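Protein FimX (Pseudomonas aeruginosa PAO1, PDB 3HVA) acts as a receptor for cyclic di-GMP, may have phosphodiesterase activity as the full-length GGDEF-EAL protein, and is represented here by its GGDEF domain. Local coordinates at residues K43-A48 with L99-T104; L47-L52 with D93-A98. All coordinates share one frame; numbering follows the deposited sequence.

In the fold
Contacts 1 and 2 are two lengths of one antiparallel seam, between neighbouring strands 45-52 and 95-101 in the mixed sheet at the heart of the GGDEF domain. They share Leu47 and Ala48, and their centres lie about 15 Å apart. Contact 2 is the buried part, its centre about 3 Å from the centre of the chain; contact 1 is the outer end, about 13 Å from it, where strand 95-101 turns toward helix 105-120. Contact 2 also includes Asp93-Phe96, most of the five-residue stretch that stands where active diguanylate cyclases carry the GGDEF signature. Contact 1 thus continues the seam away from the signature hairpin.

Contact 1 (K43-A48 with L99-T104); sequences KPSTLA and LFKGKT
A type II beta turn, Phe100 to Lys103, ends the antiparallel pairing of Thr46 with Phe100 and leads strand 95-101 of the GGDEF domain into helix 105-120. The local strand axes, 45-48 and 99-101, run antiparallel, 4.5 Å apart at closest approach. Thr46 and Phe100 form the hydrogen-bonded pair, but their two bonds differ. Phe100 N meets Thr46 O at 2.6 Å, nearly straight and in the carbonyl plane; Thr46 N reaches Phe100 O at 2.9 Å from well above the carbonyl plane. Phe100 O also receives the weak bond from Lys103 N that closes the turn.

Ser45 grips this turn from strand 45-52. With OG swung beside its own backbone N (chi1 -71°), the hydroxyl accepts a hydrogen bond from Gly102 N at 3.2 Å. Gly102 occupies the third position of the turn with a positive phi of 92°, where a side chain would jam against the preceding carbonyl. The bent chain of Lys43 comes in against this glycine, its CE carbon unusually tight on Gly102 CA at 3.2 Å.

Phe100 crosses Thr46 at an angle on the side of the sheet covered by helix 105-120. Thr46 O and Ala48 CB lie at the edge of its ring, and Phe82 makes an edge-to-face contact with it. Leu99, on the other side of the sheet, extends CD1 toward Thr46 O while its side chain packs on Met31 and Ala34 of helix 24-41. Thr104 caps helix 105-120 through a hydrogen bond from Gln107 N to its OG1. Its methyl CG2 lies alongside the Pro44 ring, 4.0 Å from Pro44 CB.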
ATOM      1  N   LYS A  43     -11.881   6.267  17.035  1.00 30.87           N
ATOM      2  CA  LYS A  43     -11.646   6.926  15.756  1.00 34.16           C
ATOM      3  C   LYS A  43     -11.205   5.875  14.747  1.00 26.17           C
ATOM      4  O   LYS A  43     -10.151   5.261  14.908  1.00 25.00           O
ATOM      5  CB  LYS A  43     -10.566   8.001  15.895  1.00 39.21           C
ATOM      6  CG  LYS A  43     -10.279   8.773  14.616  1.00 40.92           C
ATOM      7  CD  LYS A  43     -11.448   9.662  14.224  1.00 44.54           C
ATOM      8  CE  LYS A  43     -11.077  10.580  13.072  1.00 46.86           C
ATOM      9  NZ  LYS A  43      -9.943  11.478  13.427  1.00 39.10           N
ATOM     10  N   PRO A  44     -12.024   5.650  13.709  1.00 28.28           N
ATOM     11  CA  PRO A  44     -11.750   4.625  12.697  1.00 24.39           C
ATOM     12  C   PRO A  44     -10.616   5.019  11.758  1.00 22.72           C
ATOM     13  O   PRO A  44     -10.549   6.164  11.322  1.00 23.35           O
ATOM     14  CB  PRO A  44     -13.063   4.573  11.908  1.00 20.21           C
ATOM     15  CG  PRO A  44     -13.628   5.944  12.074  1.00 28.47           C
ATOM     16  CD  PRO A  44     -13.353   6.253  13.512  1.00 26.04           C
ATOM     17  N   SER A  45      -9.735   4.072  11.458  1.00 25.57           N
ATOM     18  CA  SER A  45      -8.725   4.264  10.426  1.00 22.34           C
ATOM     19  C   SER A  45      -8.812   3.110   9.442  1.00 22.46           C
ATOM     20  O   SER A  45      -9.437   2.092   9.728  1.00 21.34           O
ATOM     21  CB  SER A  45      -7.323   4.338  11.034  1.00 20.74           C
ATOM     22  OG  SER A  45      -7.135   5.544  11.751  1.00 18.49           O
ATOM     23  N   THR A  46      -8.190   3.269   8.281  1.00 19.04           N
ATOM     24  CA  THR A  46      -8.188   2.209   7.285  1.00 21.99           C
ATOM     25  C   THR A  46      -6.772   1.778   6.941  1.00 18.17           C
ATOM     26  O   THR A  46      -5.891   2.608   6.724  1.00 19.00           O
ATOM     27  CB  THR A  46      -8.912   2.628   5.995  1.00 21.35           C
ATOM     28  OG1 THR A  46     -10.320   2.709   6.243  1.00 22.57           O
ATOM     29  CG2 THR A  46      -8.659   1.611   4.896  1.00 19.85           C
ATOM     30  N   LEU A  47      -6.559   0.469   6.899  1.00 15.99           N
ATOM     31  CA  LEU A  47      -5.280  -0.077   6.485  1.00 17.22           C
ATOM     32  C   LEU A  47      -5.370  -0.638   5.073  1.00 15.35           C
ATOM     33  O   LEU A  47      -6.176  -1.525   4.793  1.00 10.51           O
ATOM     34  CB  LEU A  47      -4.825  -1.173   7.445  1.00 20.66           C
ATOM     35  CG  LEU A  47      -3.625  -1.985   6.957  1.00 20.06           C
ATOM     36  CD1 LEU A  47      -2.349  -1.149   6.994  1.00 16.26           C
ATOM     37  CD2 LEU A  47      -3.469  -3.256   7.776  1.00 16.41           C
ATOM     38  N   ALA A  48      -4.541  -0.107   4.182  1.00 12.40           N
ATOM     39  CA  ALA A  48      -4.442  -0.627   2.828  1.00 16.06           C
ATOM     40  C   ALA A  48      -3.166  -1.448   2.696  1.00 14.87           C
ATOM     41  O   ALA A  48      -2.080  -0.991   3.053  1.00 16.06           O
ATOM     42  CB  ALA A  48      -4.459   0.507   1.816  1.00 21.58           C
ATOM     43  N   LEU A  99      -1.968   3.768   5.590  1.00 21.05           N
ATOM     44  CA  LEU A  99      -2.890   3.930   6.702  1.00 16.70           C
ATOM     45  C   LEU A  99      -3.692   5.209   6.501  1.00 16.22           C
ATOM     46  O   LEU A  99      -3.124   6.289   6.337  1.00 19.25           O
ATOM     47  CB  LEU A  99      -2.126   3.979   8.026  1.00 16.12           C
ATOM     48  CG  LEU A  99      -2.940   4.097   9.317  1.00 21.35           C
ATOM     49  CD1 LEU A  99      -3.819   2.875   9.535  1.00 18.31           C
ATOM     50  CD2 LEU A  99      -2.007   4.293  10.496  1.00 20.48           C
ATOM     51  N   PHE A 100      -5.014   5.080   6.492  1.00 17.66           N
ATOM     52  CA  PHE A 100      -5.891   6.235   6.363  1.00 21.19           C
ATOM     53  C   PHE A 100      -6.498   6.576   7.715  1.00 21.71           C
ATOM     54  O   PHE A 100      -7.598   6.131   8.042  1.00 22.12           O
ATOM     55  CB  PHE A 100      -7.003   5.963   5.347  1.00 18.94           C
ATOM     56  CG  PHE A 100      -6.521   5.861   3.927  1.00 21.19           C
ATOM     57  CD1 PHE A 100      -6.348   7.000   3.157  1.00 27.88           C
ATOM     58  CD2 PHE A 100      -6.252   4.627   3.358  1.00 20.68           C
ATOM     59  CE1 PHE A 100      -5.911   6.911   1.850  1.00 25.02           C
ATOM     60  CE2 PHE A 100      -5.814   4.532   2.050  1.00 20.12           C
ATOM     61  CZ  PHE A 100      -5.642   5.675   1.295  1.00 21.56           C
ATOM     62  N   LYS A 101      -5.778   7.367   8.501  1.00 22.19           N
ATOM     63  CA  LYS A 101      -6.238   7.716   9.837  1.00 20.82           C
ATOM     64  C   LYS A 101      -7.506   8.565   9.801  1.00 19.14           C
ATOM     65  O   LYS A 101      -7.574   9.576   9.101  1.00 19.19           O
ATOM     66  CB  LYS A 101      -5.131   8.427  10.619  1.00 21.76           C
ATOM     67  CG  LYS A 101      -3.876   7.591  10.785  1.00 24.15           C
ATOM     68  CD  LYS A 101      -3.113   7.989  12.035  1.00 24.77           C
ATOM     69  CE  LYS A 101      -1.944   7.052  12.280  1.00 36.36           C
ATOM     70  NZ  LYS A 101      -1.271   7.295  13.585  1.00 28.96           N
ATOM     71  N   GLY A 102      -8.514   8.135  10.551  1.00 17.57           N
ATOM     72  CA  GLY A 102      -9.753   8.881  10.665  1.00 24.33           C
ATOM     73  C   GLY A 102     -10.816   8.493   9.657  1.00 23.48           C
ATOM     74  O   GLY A 102     -11.928   9.019   9.690  1.00 23.70           O
ATOM     75  N   LYS A 103     -10.482   7.569   8.764  1.00 22.93           N
ATOM     76  CA  LYS A 103     -11.402   7.164   7.711  1.00 19.05           C
ATOM     77  C   LYS A 103     -11.786   5.695   7.817  1.00 19.00           C
ATOM     78  O   LYS A 103     -10.936   4.836   8.048  1.00 19.08           O
ATOM     79  CB  LYS A 103     -10.786   7.421   6.335  1.00 20.12           C
ATOM     80  CG  LYS A 103     -10.636   8.886   5.980  1.00 24.11           C
ATOM     81  CD  LYS A 103      -9.818   9.047   4.710  1.00 27.38           C
ATOM     82  CE  LYS A 103      -9.554  10.505   4.400  1.00 32.01           C
ATOM     83  NZ  LYS A 103     -10.807  11.261   4.129  1.00 40.06           N
ATOM     84  N   THR A 104     -13.072   5.414   7.647  1.00 20.66           N
ATOM     85  CA  THR A 104     -13.533   4.045   7.506  1.00 22.47           C
ATOM     86  C   THR A 104     -13.069   3.555   6.142  1.00 23.32           C
ATOM     87  O   THR A 104     -12.741   4.363   5.272  1.00 26.50           O
ATOM     88  CB  THR A 104     -15.063   3.966   7.573  1.00 22.03           C
ATOM     89  OG1 THR A 104     -15.627   4.545   6.390  1.00 23.30           O
ATOM     90  CG2 THR A 104     -15.576   4.716   8.790  1.00 27.60           C
TER

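Contact 2 (L47-L52 with D93-A98); sequences LAYIHL and DSIFAA
Strands 47-52 and 95-98 run antiparallel at 159°, their axes 4.7 Å apart at closest approach, with Ala48-Ala98 and Ile50-Phe96 as complete hydrogen-bonded pairs. Ala48 N to Ala98 O is short, 2.6 Å, and almost straight, and Leu52 N adds a last rung to Ser94 O at 2.8 Å. Beyond that rung, one water bridges the strand ends, donating to Leu52 O and hydrogen-bonded to Ser94 OG at 2.6 Å.

Ile95 fills the side of the sheet that carries Tyr49 and His51. Its CG1 branch stands beside its backbone N (chi1 -53°) and runs alongside His51, touching ND1. The other branch, CG2, comes at the Tyr49 ring on a slant, 3.7 Å from Tyr49 CE2, while Ile95 CD1 reaches toward Tyr49 OH. Tyr49 and His51 also touch each other: His51 CE1 lies at the edge of the tyrosine ring, whereas Tyr49 CD2 sits over one face of the imidazole, offset toward its rim. On the reverse side the packing is simpler, Ile50 CB meeting Phe96 CB at 4.0 Å and Ala48 CB meeting Ala98 CB at 3.9 Å.

Ser94 and Ile95 belong to the stretch that ends at Phe96 and is a degenerate form of the GGDEF signature; with serine and isoleucine in the acidic positions, it is consistent with a receptor role rather than cyclase activity.

The Tyr49 side lies against helix 149-164, where His157 stacks on the tyrosine and Asp161 OD1 is hydrogen-bonded to His51 NE2. Helix 55-82 covers the opposite side, receiving Ile50 on Met78 and Phe96 on Leu71 and Met78, while strands 87-90 and 135-142 flank the pair within the sheet.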
ATOM      1  N   LEU A  47      -6.559   0.469   6.899  1.00 15.99           N
ATOM      2  CA  LEU A  47      -5.280  -0.077   6.485  1.00 17.22           C
ATOM      3  C   LEU A  47      -5.370  -0.638   5.073  1.00 15.35           C
ATOM      4  O   LEU A  47      -6.176  -1.525   4.793  1.00 10.51           O
ATOM      5  CB  LEU A  47      -4.825  -1.173   7.445  1.00 20.66           C
ATOM      6  CG  LEU A  47      -3.625  -1.985   6.957  1.00 20.06           C
ATOM      7  CD1 LEU A  47      -2.349  -1.149   6.994  1.00 16.26           C
ATOM      8  CD2 LEU A  47      -3.469  -3.256   7.776  1.00 16.41           C
ATOM      9  N   ALA A  48      -4.541  -0.107   4.182  1.00 12.40           N
ATOM     10  CA  ALA A  48      -4.442  -0.627   2.828  1.00 16.06           C
ATOM     11  C   ALA A  48      -3.166  -1.448   2.696  1.00 14.87           C
ATOM     12  O   ALA A  48      -2.080  -0.991   3.053  1.00 16.06           O
ATOM     13  CB  ALA A  48      -4.459   0.507   1.816  1.00 21.58           C
ATOM     14  N   TYR A  49      -3.312  -2.671   2.199  1.00 16.41           N
ATOM     15  CA  TYR A  49      -2.186  -3.569   1.994  1.00 19.20           C
ATOM     16  C   TYR A  49      -2.001  -3.731   0.488  1.00 15.34           C
ATOM     17  O   TYR A  49      -2.809  -4.379  -0.177  1.00 15.13           O
ATOM     18  CB  TYR A  49      -2.480  -4.917   2.656  1.00 18.37           C
ATOM     19  CG  TYR A  49      -1.276  -5.799   2.894  1.00 16.65           C
ATOM     20  CD1 TYR A  49      -0.673  -5.866   4.145  1.00 17.08           C
ATOM     21  CD2 TYR A  49      -0.755  -6.580   1.874  1.00 20.06           C
ATOM     22  CE1 TYR A  49       0.423  -6.681   4.365  1.00 21.72           C
ATOM     23  CE2 TYR A  49       0.337  -7.396   2.084  1.00 18.84           C
ATOM     24  CZ  TYR A  49       0.923  -7.443   3.331  1.00 21.34           C
ATOM     25  OH  TYR A  49       2.012  -8.255   3.543  1.00 19.23           O
ATOM     26  N   ILE A  50      -0.943  -3.133  -0.052  1.00 17.16           N
ATOM     27  CA  ILE A  50      -0.803  -3.021  -1.502  1.00 15.66           C
ATOM     28  C   ILE A  50       0.264  -3.936  -2.103  1.00 20.59           C
ATOM     29  O   ILE A  50       1.444  -3.834  -1.774  1.00 21.10           O
ATOM     30  CB  ILE A  50      -0.512  -1.566  -1.925  1.00 13.06           C
ATOM     31  CG1 ILE A  50      -1.481  -0.607  -1.230  1.00 15.09           C
ATOM     32  CG2 ILE A  50      -0.603  -1.423  -3.436  1.00 16.12           C
ATOM     33  CD1 ILE A  50      -1.161   0.857  -1.448  1.00 20.15           C
ATOM     34  N   HIS A  51      -0.171  -4.827  -2.989  1.00 18.96           N
ATOM     35  CA  HIS A  51       0.738  -5.650  -3.775  1.00 17.32           C
ATOM     36  C   HIS A  51       1.023  -4.973  -5.107  1.00 17.76           C
ATOM     37  O   HIS A  51       0.113  -4.441  -5.742  1.00 18.65           O
ATOM     38  CB  HIS A  51       0.111  -7.015  -4.077  1.00 18.19           C
ATOM     39  CG  HIS A  51       0.125  -7.969  -2.924  1.00 18.58           C
ATOM     40  ND1 HIS A  51       1.273  -8.291  -2.234  1.00 22.68           N
ATOM     41  CD2 HIS A  51      -0.868  -8.701  -2.365  1.00 20.71           C
ATOM     42  CE1 HIS A  51       0.985  -9.165  -1.286  1.00 21.79           C
ATOM     43  NE2 HIS A  51      -0.308  -9.430  -1.344  1.00 21.33           N
ATOM     44  N   LEU A  52       2.280  -4.991  -5.537  1.00 20.53           N
ATOM     45  CA  LEU A  52       2.570  -4.713  -6.936  1.00 21.72           C
ATOM     46  C   LEU A  52       2.360  -6.018  -7.685  1.00 20.43           C
ATOM     47  O   LEU A  52       3.048  -7.004  -7.424  1.00 20.85           O
ATOM     48  CB  LEU A  52       4.002  -4.222  -7.137  1.00 17.11           C
ATOM     49  CG  LEU A  52       4.455  -4.283  -8.601  1.00 12.88           C
ATOM     50  CD1 LEU A  52       3.481  -3.527  -9.495  1.00 14.13           C
ATOM     51  CD2 LEU A  52       5.869  -3.752  -8.776  1.00 18.13           C
ATOM     52  N   ASP A  93       9.495  -5.899  -0.560  1.00 25.93           N
ATOM     53  CA  ASP A  93      10.058  -5.748  -1.899  1.00 25.53           C
ATOM     54  C   ASP A  93       9.025  -5.264  -2.913  1.00 23.80           C
ATOM     55  O   ASP A  93       9.291  -4.359  -3.704  1.00 22.45           O
ATOM     56  CB  ASP A  93      10.658  -7.073  -2.371  1.00 29.76           C
ATOM     57  CG  ASP A  93      11.851  -7.499  -1.543  1.00 29.54           C
ATOM     58  OD1 ASP A  93      12.530  -6.614  -0.981  1.00 37.03           O
ATOM     59  OD2 ASP A  93      12.111  -8.717  -1.453  1.00 29.66           O
ATOM     60  N   SER A  94       7.850  -5.882  -2.886  1.00 23.57           N
ATOM     61  CA  SER A  94       6.797  -5.572  -3.842  1.00 23.86           C
ATOM     62  C   SER A  94       5.526  -5.170  -3.117  1.00 20.26           C
ATOM     63  O   SER A  94       4.435  -5.210  -3.686  1.00 20.88           O
ATOM     64  CB  SER A  94       6.516  -6.792  -4.714  1.00 21.09           C
ATOM     65  OG  SER A  94       6.211  -7.921  -3.911  1.00 22.67           O
ATOM     66  N   ILE A  95       5.672  -4.783  -1.856  1.00 22.09           N
ATOM     67  CA  ILE A  95       4.520  -4.517  -1.012  1.00 20.71           C
ATOM     68  C   ILE A  95       4.573  -3.135  -0.378  1.00 15.29           C
ATOM     69  O   ILE A  95       5.534  -2.786   0.308  1.00 15.81           O
ATOM     70  CB  ILE A  95       4.391  -5.577   0.095  1.00 16.83           C
ATOM     71  CG1 ILE A  95       4.400  -6.979  -0.517  1.00 17.02           C
ATOM     72  CG2 ILE A  95       3.128  -5.350   0.910  1.00 16.55           C
ATOM     73  CD1 ILE A  95       4.359  -8.096   0.499  1.00 23.48           C
ATOM     74  N   PHE A  96       3.529  -2.351  -0.622  1.00 16.60           N
ATOM     75  CA  PHE A  96       3.379  -1.047   0.006  1.00 15.22           C
ATOM     76  C   PHE A  96       2.248  -1.106   1.022  1.00 20.12           C
ATOM     77  O   PHE A  96       1.404  -2.001   0.973  1.00 17.36           O
ATOM     78  CB  PHE A  96       3.084   0.023  -1.048  1.00 21.02           C
ATOM     79  CG  PHE A  96       4.220   0.267  -1.999  1.00 23.20           C
ATOM     80  CD1 PHE A  96       4.877   1.485  -2.019  1.00 23.67           C
ATOM     81  CD2 PHE A  96       4.634  -0.726  -2.871  1.00 26.03           C
ATOM     82  CE1 PHE A  96       5.923   1.708  -2.895  1.00 17.92           C
ATOM     83  CE2 PHE A  96       5.678  -0.509  -3.746  1.00 26.23           C
ATOM     84  CZ  PHE A  96       6.324   0.709  -3.759  1.00 23.57           C
ATOM     85  N   ALA A  97       2.234  -0.152   1.944  1.00 17.63           N
ATOM     86  CA  ALA A  97       1.181  -0.082   2.947  1.00 16.32           C
ATOM     87  C   ALA A  97       0.704   1.353   3.122  1.00 17.10           C
ATOM     88  O   ALA A  97       1.505   2.286   3.099  1.00 14.28           O
ATOM     89  CB  ALA A  97       1.672  -0.647   4.269  1.00 19.67           C
ATOM     90  N   ALA A  98      -0.602   1.524   3.293  1.00 19.16           N
ATOM     91  CA  ALA A  98      -1.173   2.845   3.500  1.00 17.59           C
ATOM     92  C   ALA A  98      -2.154   2.835   4.664  1.00 17.55           C
ATOM     93  O   ALA A  98      -3.051   1.997   4.728  1.00 16.97           O
ATOM     94  CB  ALA A  98      -1.857   3.335   2.234  1.00 18.71           C
TER
HETATM   95  O   HOH W   1       3.771  -8.489  -4.577  1.00 30.36           O